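Local coordinates for CCHC-type domain-containing protein (Trypanosoma brucei brucei, PDB 7C42) that probably acts as a 3'-5' RNA exonuclease of the RNase D type, trimming guide RNAs, and carries zinc-binding knuckles, at residues R36-D41 with R94-L99; A44-D49 with T165-G170. One frame throughout, in Å; residues are numbered along the deposited sequence.

Interaction 1: residues R36-D41 with R94-L99; sequences RSIALD and REIRKL
S37, I38 and A39 pair in parallel with R97, K98 and L99. The axes of the two strands come within 4.5 Å and make an angle of 34°. Backbone bonds run from R97 N to R36 O, I38 N to R97 O, L99 N to I38 O and L40 N to L99 O.

On the face that carries I38 and K98, I38 CD1 packs against I96 CG2 at 3.7 Å. L40 CD1 lies alongside K98 CB. Bends in the K98 chain turn NZ back to I96 O, 2.7 Å away. Its three N-H groups are shared with the carbonyls of L91, D93 and E119.

The face of S37, A39 and L99 also holds R97. A bend at chi2 (73°) swings the end of R36 over to the R97 guanidinium. R97 NH1 sits 3.8 Å above the R36 guanidinium plane, toward its rim. R36 NH2 and R97 NH2 are 3.5 Å apart, a like-charge approach that the salt bridge of R97 NH2 to E216 probably offsets. Water joins S37 OG to R97 NH1.

This pair lies in the parallel part of the mixed RNase H-like exonuclease sheet. Strand 37-44 carries D41, which binds manganese and calcium in other structures of this protein.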
ATOM      1  N   ARG A  36       2.447  15.132  -9.357  1.00 21.03           N
ATOM      2  CA  ARG A  36       3.279  15.138  -8.163  1.00 24.46           C
ATOM      3  C   ARG A  36       3.438  13.740  -7.575  1.00 25.03           C
ATOM      4  O   ARG A  36       4.475  13.445  -6.971  1.00 23.60           O
ATOM      5  CB  ARG A  36       2.681  16.086  -7.111  1.00 27.43           C
ATOM      6  CG  ARG A  36       3.343  16.055  -5.730  1.00 35.87           C
ATOM      7  CD  ARG A  36       4.708  16.739  -5.742  1.00 44.09           C
ATOM      8  NE  ARG A  36       5.469  16.512  -4.511  1.00 48.10           N
ATOM      9  CZ  ARG A  36       6.387  15.557  -4.362  1.00 51.78           C
ATOM     10  NH1 ARG A  36       6.655  14.727  -5.364  1.00 40.45           N
ATOM     11  NH2 ARG A  36       7.040  15.428  -3.211  1.00 48.15           N
ATOM     12  N   SER A  37       2.437  12.873  -7.758  1.00 22.89           N
ATOM     13  CA  SER A  37       2.437  11.501  -7.272  1.00 22.30           C
ATOM     14  C   SER A  37       1.800  10.600  -8.322  1.00 23.66           C
ATOM     15  O   SER A  37       0.828  10.989  -8.971  1.00 17.25           O
ATOM     16  CB  SER A  37       1.662  11.350  -5.955  1.00 20.83           C
ATOM     17  OG  SER A  37       2.184  12.160  -4.925  1.00 24.11           O
ATOM     18  N   ILE A  38       2.344   9.393  -8.473  1.00 19.69           N
ATOM     19  CA  ILE A  38       1.841   8.387  -9.405  1.00 15.19           C
ATOM     20  C   ILE A  38       1.739   7.062  -8.652  1.00 14.12           C
ATOM     21  O   ILE A  38       2.754   6.522  -8.196  1.00 16.08           O
ATOM     22  CB  ILE A  38       2.754   8.236 -10.635  1.00 16.11           C
ATOM     23  CG1 ILE A  38       3.019   9.599 -11.288  1.00 16.55           C
ATOM     24  CG2 ILE A  38       2.153   7.259 -11.627  1.00 17.29           C
ATOM     25  CD1 ILE A  38       3.972   9.547 -12.461  1.00 14.83           C
ATOM     26  N   ALA A  39       0.527   6.550  -8.505  1.00 14.27           N
ATOM     27  CA  ALA A  39       0.353   5.212  -7.961  1.00 15.83           C
ATOM     28  C   ALA A  39       0.698   4.184  -9.032  1.00 15.31           C
ATOM     29  O   ALA A  39       0.278   4.318 -10.185  1.00 15.01           O
ATOM     30  CB  ALA A  39      -1.083   5.019  -7.479  1.00 15.01           C
ATOM     31  N   LEU A  40       1.453   3.148  -8.654  1.00 15.34           N
ATOM     32  CA  LEU A  40       1.914   2.140  -9.607  1.00 14.94           C
ATOM     33  C   LEU A  40       1.551   0.730  -9.153  1.00 14.74           C
ATOM     34  O   LEU A  40       1.468   0.450  -7.956  1.00 17.04           O
ATOM     35  CB  LEU A  40       3.438   2.226  -9.812  1.00 15.12           C
ATOM     36  CG  LEU A  40       3.948   3.446 -10.572  1.00 16.75           C
ATOM     37  CD1 LEU A  40       5.480   3.441 -10.621  1.00 11.80           C
ATOM     38  CD2 LEU A  40       3.367   3.483 -11.978  1.00 13.29           C
ATOM     39  N   ASP A  41       1.375  -0.169 -10.131  1.00 14.13           N
ATOM     40  CA  ASP A  41       1.060  -1.575  -9.899  1.00 15.69           C
ATOM     41  C   ASP A  41       1.448  -2.354 -11.162  1.00 17.15           C
ATOM     42  O   ASP A  41       1.755  -1.766 -12.203  1.00 16.55           O
ATOM     43  CB  ASP A  41      -0.421  -1.751  -9.537  1.00 17.62           C
ATOM     44  CG  ASP A  41      -0.771  -3.165  -9.059  1.00 26.16           C
ATOM     45  OD1 ASP A  41       0.145  -3.985  -8.803  1.00 26.68           O
ATOM     46  OD2 ASP A  41      -1.986  -3.458  -8.948  1.00 26.92           O
ATOM     47  N   ARG A  94      13.184  11.889  -9.249  1.00 16.22           N
ATOM     48  CA  ARG A  94      12.926  11.820  -7.816  1.00 16.70           C
ATOM     49  C   ARG A  94      11.928  12.874  -7.346  1.00 21.96           C
ATOM     50  O   ARG A  94      11.396  12.751  -6.239  1.00 20.33           O
ATOM     51  CB  ARG A  94      14.249  11.935  -7.040  1.00 19.05           C
ATOM     52  CG  ARG A  94      14.784  13.355  -6.890  1.00 28.49           C
ATOM     53  CD  ARG A  94      16.255  13.388  -6.420  1.00 37.82           C
ATOM     54  NE  ARG A  94      16.453  12.608  -5.201  1.00 32.88           N
ATOM     55  CZ  ARG A  94      17.013  11.403  -5.177  1.00 39.37           C
ATOM     56  NH1 ARG A  94      17.433  10.852  -6.307  1.00 36.52           N
ATOM     57  NH2 ARG A  94      17.154  10.744  -4.030  1.00 41.85           N
ATOM     58  N   GLU A  95      11.627  13.884  -8.163  1.00 23.72           N
ATOM     59  CA  GLU A  95      10.646  14.879  -7.751  1.00 26.17           C
ATOM     60  C   GLU A  95       9.210  14.429  -7.985  1.00 26.95           C
ATOM     61  O   GLU A  95       8.288  15.133  -7.565  1.00 24.61           O
ATOM     62  CB  GLU A  95      10.896  16.217  -8.465  1.00 30.11           C
ATOM     63  CG  GLU A  95      12.372  16.622  -8.599  1.00 38.15           C
ATOM     64  CD  GLU A  95      13.065  16.944  -7.268  1.00 52.08           C
ATOM     65  OE1 GLU A  95      14.305  17.137  -7.281  1.00 62.38           O
ATOM     66  OE2 GLU A  95      12.386  17.011  -6.216  1.00 48.09           O
ATOM     67  N   ILE A  96       8.993  13.285  -8.630  1.00 21.68           N
ATOM     68  CA  ILE A  96       7.665  12.699  -8.770  1.00 20.77           C
ATOM     69  C   ILE A  96       7.596  11.460  -7.882  1.00 21.85           C
ATOM     70  O   ILE A  96       8.336  10.489  -8.092  1.00 22.54           O
ATOM     71  CB  ILE A  96       7.333  12.347 -10.226  1.00 20.44           C
ATOM     72  CG1 ILE A  96       7.394  13.586 -11.113  1.00 21.65           C
ATOM     73  CG2 ILE A  96       5.953  11.740 -10.302  1.00 17.11           C
ATOM     74  CD1 ILE A  96       7.168  13.264 -12.589  1.00 21.40           C
ATOM     75  N   ARG A  97       6.706  11.494  -6.899  1.00 16.70           N
ATOM     76  CA  ARG A  97       6.558  10.387  -5.972  1.00 18.27           C
ATOM     77  C   ARG A  97       5.863   9.222  -6.666  1.00 19.87           C
ATOM     78  O   ARG A  97       4.810   9.399  -7.280  1.00 21.06           O
ATOM     79  CB  ARG A  97       5.757  10.850  -4.757  1.00 18.28           C
ATOM     80  CG  ARG A  97       5.615   9.823  -3.670  1.00 25.29           C
ATOM     81  CD  ARG A  97       4.843  10.370  -2.476  1.00 19.34           C
ATOM     82  NE  ARG A  97       5.644  11.246  -1.622  1.00 29.80           N
ATOM     83  CZ  ARG A  97       5.359  12.523  -1.375  1.00 28.86           C
ATOM     84  NH1 ARG A  97       4.296  13.090  -1.929  1.00 32.03           N
ATOM     85  NH2 ARG A  97       6.143  13.238  -0.582  1.00 27.03           N
ATOM     86  N   LYS A  98       6.458   8.031  -6.585  1.00 18.12           N
ATOM     87  CA  LYS A  98       5.837   6.808  -7.082  1.00 16.20           C
ATOM     88  C   LYS A  98       5.306   6.034  -5.890  1.00 17.09           C
ATOM     89  O   LYS A  98       6.077   5.659  -5.001  1.00 20.50           O
ATOM     90  CB  LYS A  98       6.824   5.952  -7.872  1.00 17.63           C
ATOM     91  CG  LYS A  98       7.879   6.733  -8.606  1.00 24.31           C
ATOM     92  CD  LYS A  98       7.296   7.586  -9.707  1.00 21.43           C
ATOM     93  CE  LYS A  98       8.408   8.181 -10.523  1.00 25.55           C
ATOM     94  NZ  LYS A  98       9.544   8.686  -9.704  1.00 14.53           N
ATOM     95  N   LEU A  99       3.995   5.813  -5.859  1.00 15.57           N
ATOM     96  CA  LEU A  99       3.339   5.156  -4.738  1.00 15.21           C
ATOM     97  C   LEU A  99       3.126   3.677  -5.044  1.00 12.54           C
ATOM     98  O   LEU A  99       2.627   3.330  -6.113  1.00 14.64           O
ATOM     99  CB  LEU A  99       1.993   5.822  -4.437  1.00 12.89           C
ATOM    100  CG  LEU A  99       1.936   7.332  -4.242  1.00 17.54           C
ATOM    101  CD1 LEU A  99       0.507   7.790  -4.394  1.00 19.88           C
ATOM    102  CD2 LEU A  99       2.462   7.728  -2.873  1.00 14.50           C
TER
HETATM  103  O   HOH W   1       9.063  12.787  -4.352  1.00 31.80           O
HETATM  104  O   HOH W   2       1.646  11.443  -2.365  1.00 35.31           O

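Interaction 2: residues A44-D49 with T165-G170; sequences AFCTTD and TAMTLG
M167, a selenomethionine here, meets C46 through the last full turn of helix 161-169. C46 SG lies 3.8 Å from M167 CA and 4.1 Å from M167 CG. The sulfur thus rests on the root of the side chain and not on its selenium end. Torsion chi1 of C46 (-58°) sets SG beside its own backbone N, and CB with SG reaches across to the helix. The M167 chain is extended beyond CG. Its side chain touches W175 and comes within about 4 Å of the E43 side chain.

G170 is the first residue to leave the helical conformation, and its phi is positive (62°). Its N still bonds to A166 O at 2.9 Å. G170 CA packs 4.0 Å from C46 CB. G170 O stands 3.6 Å from T47 O and 3.8 Å from T48 CA. T48 is poorly ordered, so this end is less certain.

Around the contact, C46 also touches V174 and has a backbone bond with P173. The two segments bury a small area, 163 Å² with both sides summed.

A44 and T168 belong to the two segments without touching across them, and both bind AMP in another structure of this protein. With no hydrogen bond across it, the contact rests on the fit of the C46 side chain against M167 and G170, and no directional bond fixes the loop to the helix end.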
ATOM      1  N   ALA A  44       1.557  -9.593 -13.780  1.00 18.47           N
ATOM      2  CA  ALA A  44       2.578 -10.441 -14.376  1.00 17.62           C
ATOM      3  C   ALA A  44       2.013 -11.826 -14.681  1.00 21.59           C
ATOM      4  O   ALA A  44       1.048 -12.266 -14.056  1.00 17.55           O
ATOM      5  CB  ALA A  44       3.785 -10.562 -13.442  1.00 16.22           C
ATOM      6  N   PHE A  45       2.639 -12.521 -15.643  1.00 20.90           N
ATOM      7  CA  PHE A  45       2.276 -13.909 -15.936  1.00 23.62           C
ATOM      8  C   PHE A  45       2.392 -14.741 -14.674  1.00 25.03           C
ATOM      9  O   PHE A  45       3.382 -14.631 -13.946  1.00 23.13           O
ATOM     10  CB  PHE A  45       3.199 -14.522 -16.997  1.00 17.63           C
ATOM     11  CG  PHE A  45       2.950 -14.051 -18.400  1.00 18.02           C
ATOM     12  CD1 PHE A  45       2.164 -12.945 -18.663  1.00 20.68           C
ATOM     13  CD2 PHE A  45       3.520 -14.728 -19.468  1.00 20.64           C
ATOM     14  CE1 PHE A  45       1.943 -12.520 -19.957  1.00 20.69           C
ATOM     15  CE2 PHE A  45       3.303 -14.309 -20.765  1.00 19.87           C
ATOM     16  CZ  PHE A  45       2.525 -13.198 -21.008  1.00 23.04           C
ATOM     17  N   CYS A  46       1.387 -15.578 -14.413  1.00 28.17           N
ATOM     18  CA  CYS A  46       1.506 -16.550 -13.334  1.00 27.72           C
ATOM     19  C   CYS A  46       2.599 -17.552 -13.672  1.00 30.47           C
ATOM     20  O   CYS A  46       2.766 -17.934 -14.831  1.00 28.04           O
ATOM     21  CB  CYS A  46       0.180 -17.272 -13.110  1.00 34.90           C
ATOM     22  SG  CYS A  46      -1.180 -16.159 -12.722  1.00 39.13           S
ATOM     23  N   THR A  47       3.324 -17.945 -12.654  1.00 30.24           N
ATOM     24  CA  THR A  47       4.370 -18.899 -12.821  1.00 50.11           C
ATOM     25  C   THR A  47       3.975 -20.247 -12.249  1.00 66.63           C
ATOM     26  O   THR A  47       3.435 -20.363 -11.157  1.00 66.12           O
ATOM     27  CB  THR A  47       5.730 -18.467 -12.243  1.00 49.97           C
ATOM     28  OG1 THR A  47       5.640 -18.345 -10.849  1.00 51.99           O
ATOM     29  CG2 THR A  47       6.175 -17.176 -12.798  1.00 40.51           C
ATOM     30  N   THR A  48       4.346 -21.291 -12.967  1.00 77.17           N
ATOM     31  CA  THR A  48       4.022 -22.683 -12.629  1.00 79.20           C
ATOM     32  C   THR A  48       4.596 -23.111 -11.306  1.00 75.57           C
ATOM     33  O   THR A  48       4.086 -24.021 -10.689  1.00 78.32           O
ATOM     34  CB  THR A  48       4.404 -23.661 -13.747  1.00 84.84           C
ATOM     35  OG1 THR A  48       5.723 -24.145 -13.530  1.00 77.44           O
ATOM     36  CG2 THR A  48       4.369 -22.951 -15.094  1.00 83.23           C
ATOM     37  N   ASP A  49       5.770 -22.607 -11.009  1.00 75.22           N
ATOM     38  CA  ASP A  49       6.435 -22.716  -9.736  1.00 79.21           C
ATOM     39  C   ASP A  49       5.745 -21.865  -8.686  1.00 81.42           C
ATOM     40  O   ASP A  49       5.809 -22.133  -7.508  1.00 87.34           O
ATOM     41  CB  ASP A  49       7.796 -22.126  -9.900  1.00 75.19           C
ATOM     42  CG  ASP A  49       8.716 -22.490  -8.812  1.00 84.32           C
ATOM     43  OD1 ASP A  49       8.287 -22.640  -7.661  1.00 82.68           O
ATOM     44  OD2 ASP A  49       9.919 -22.570  -9.105  1.00 92.75           O
ATOM     45  N   THR A 165      -9.401 -16.683  -8.963  1.00 25.44           N
ATOM     46  CA  THR A 165      -9.231 -18.137  -8.969  1.00 25.57           C
ATOM     47  C   THR A 165      -8.120 -18.553  -9.923  1.00 24.51           C
ATOM     48  O   THR A 165      -7.257 -19.371  -9.575  1.00 26.60           O
ATOM     49  CB  THR A 165     -10.543 -18.831  -9.369  1.00 23.87           C
ATOM     50  OG1 THR A 165     -11.564 -18.547  -8.405  1.00 30.62           O
ATOM     51  CG2 THR A 165     -10.341 -20.349  -9.491  1.00 25.25           C
ATOM     52  N   ALA A 166      -8.142 -18.006 -11.144  1.00 27.85           N
ATOM     53  CA  ALA A 166      -7.121 -18.323 -12.144  1.00 31.04           C
ATOM     54  C   ALA A 166      -5.718 -18.066 -11.610  1.00 35.15           C
ATOM     55  O   ALA A 166      -4.821 -18.911 -11.745  1.00 29.65           O
ATOM     56  CB  ALA A 166      -7.360 -17.507 -13.413  1.00 25.32           C
HETATM   57  N   MSE A 167      -5.515 -16.906 -10.991  1.00 29.50           N
HETATM   58  CA  MSE A 167      -4.211 -16.507 -10.482  1.00 32.89           C
HETATM   59  C   MSE A 167      -3.760 -17.386  -9.331  1.00 35.73           C
HETATM   60  O   MSE A 167      -2.565 -17.664  -9.189  1.00 34.75           O
HETATM   61  CB  MSE A 167      -4.235 -15.055 -10.021  1.00 31.88           C
HETATM   62  CG  MSE A 167      -4.359 -14.039 -11.136  1.00 36.04           C
HETATM   63 SE   MSE A 167      -4.430 -12.233 -10.402  1.00 42.15          SE
HETATM   64  CE  MSE A 167      -5.484 -11.497 -11.748  1.00 30.91           C
ATOM     65  N   THR A 168      -4.712 -17.798  -8.492  1.00 32.18           N
ATOM     66  CA  THR A 168      -4.365 -18.680  -7.382  1.00 35.28           C
ATOM     67  C   THR A 168      -4.013 -20.069  -7.886  1.00 34.19           C
ATOM     68  O   THR A 168      -3.096 -20.711  -7.358  1.00 38.93           O
ATOM     69  CB  THR A 168      -5.509 -18.764  -6.371  1.00 33.67           C
ATOM     70  OG1 THR A 168      -5.956 -17.446  -6.032  1.00 34.17           O
ATOM     71  CG2 THR A 168      -5.038 -19.482  -5.107  1.00 33.09           C
ATOM     72  N   LEU A 169      -4.737 -20.550  -8.901  1.00 33.00           N
ATOM     73  CA  LEU A 169      -4.395 -21.826  -9.523  1.00 38.55           C
ATOM     74  C   LEU A 169      -3.004 -21.765 -10.144  1.00 45.28           C
ATOM     75  O   LEU A 169      -2.148 -22.616  -9.868  1.00 42.06           O
ATOM     76  CB  LEU A 169      -5.455 -22.197 -10.568  1.00 36.72           C
ATOM     77  CG  LEU A 169      -5.483 -23.629 -11.107  1.00 42.49           C
ATOM     78  CD1 LEU A 169      -5.491 -24.642  -9.972  1.00 42.64           C
ATOM     79  CD2 LEU A 169      -6.695 -23.830 -11.999  1.00 41.27           C
ATOM     80  N   GLY A 170      -2.756 -20.752 -10.976  1.00 42.26           N
ATOM     81  CA  GLY A 170      -1.421 -20.514 -11.504  1.00 46.21           C
ATOM     82  C   GLY A 170      -0.866 -21.638 -12.347  1.00 48.17           C
ATOM     83  O   GLY A 170       0.346 -21.884 -12.326  1.00 48.10           O
TER

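The two contacts interlock along the chain, in the order 36-41, 44-49, 94-99, 165-170. Their centres are 28 Å apart, and they do not touch beyond the join in sequence between 36-41 and 44-49. Interaction 1 is buried and joins neighbouring strands 37-44 and 97-100 of the six-stranded mixed sheet. Interaction 2 is at the surface, where the loop after strand 37-44 meets the end of helix 161-169. Strand 37-44 links them: D41 ends the first segment and E43 lies between the two. Both bind metal in other structures of this protein. One end of this strand is paired inside the sheet. The other ends at A44, which, like T168 of the facing helix, binds AMP there.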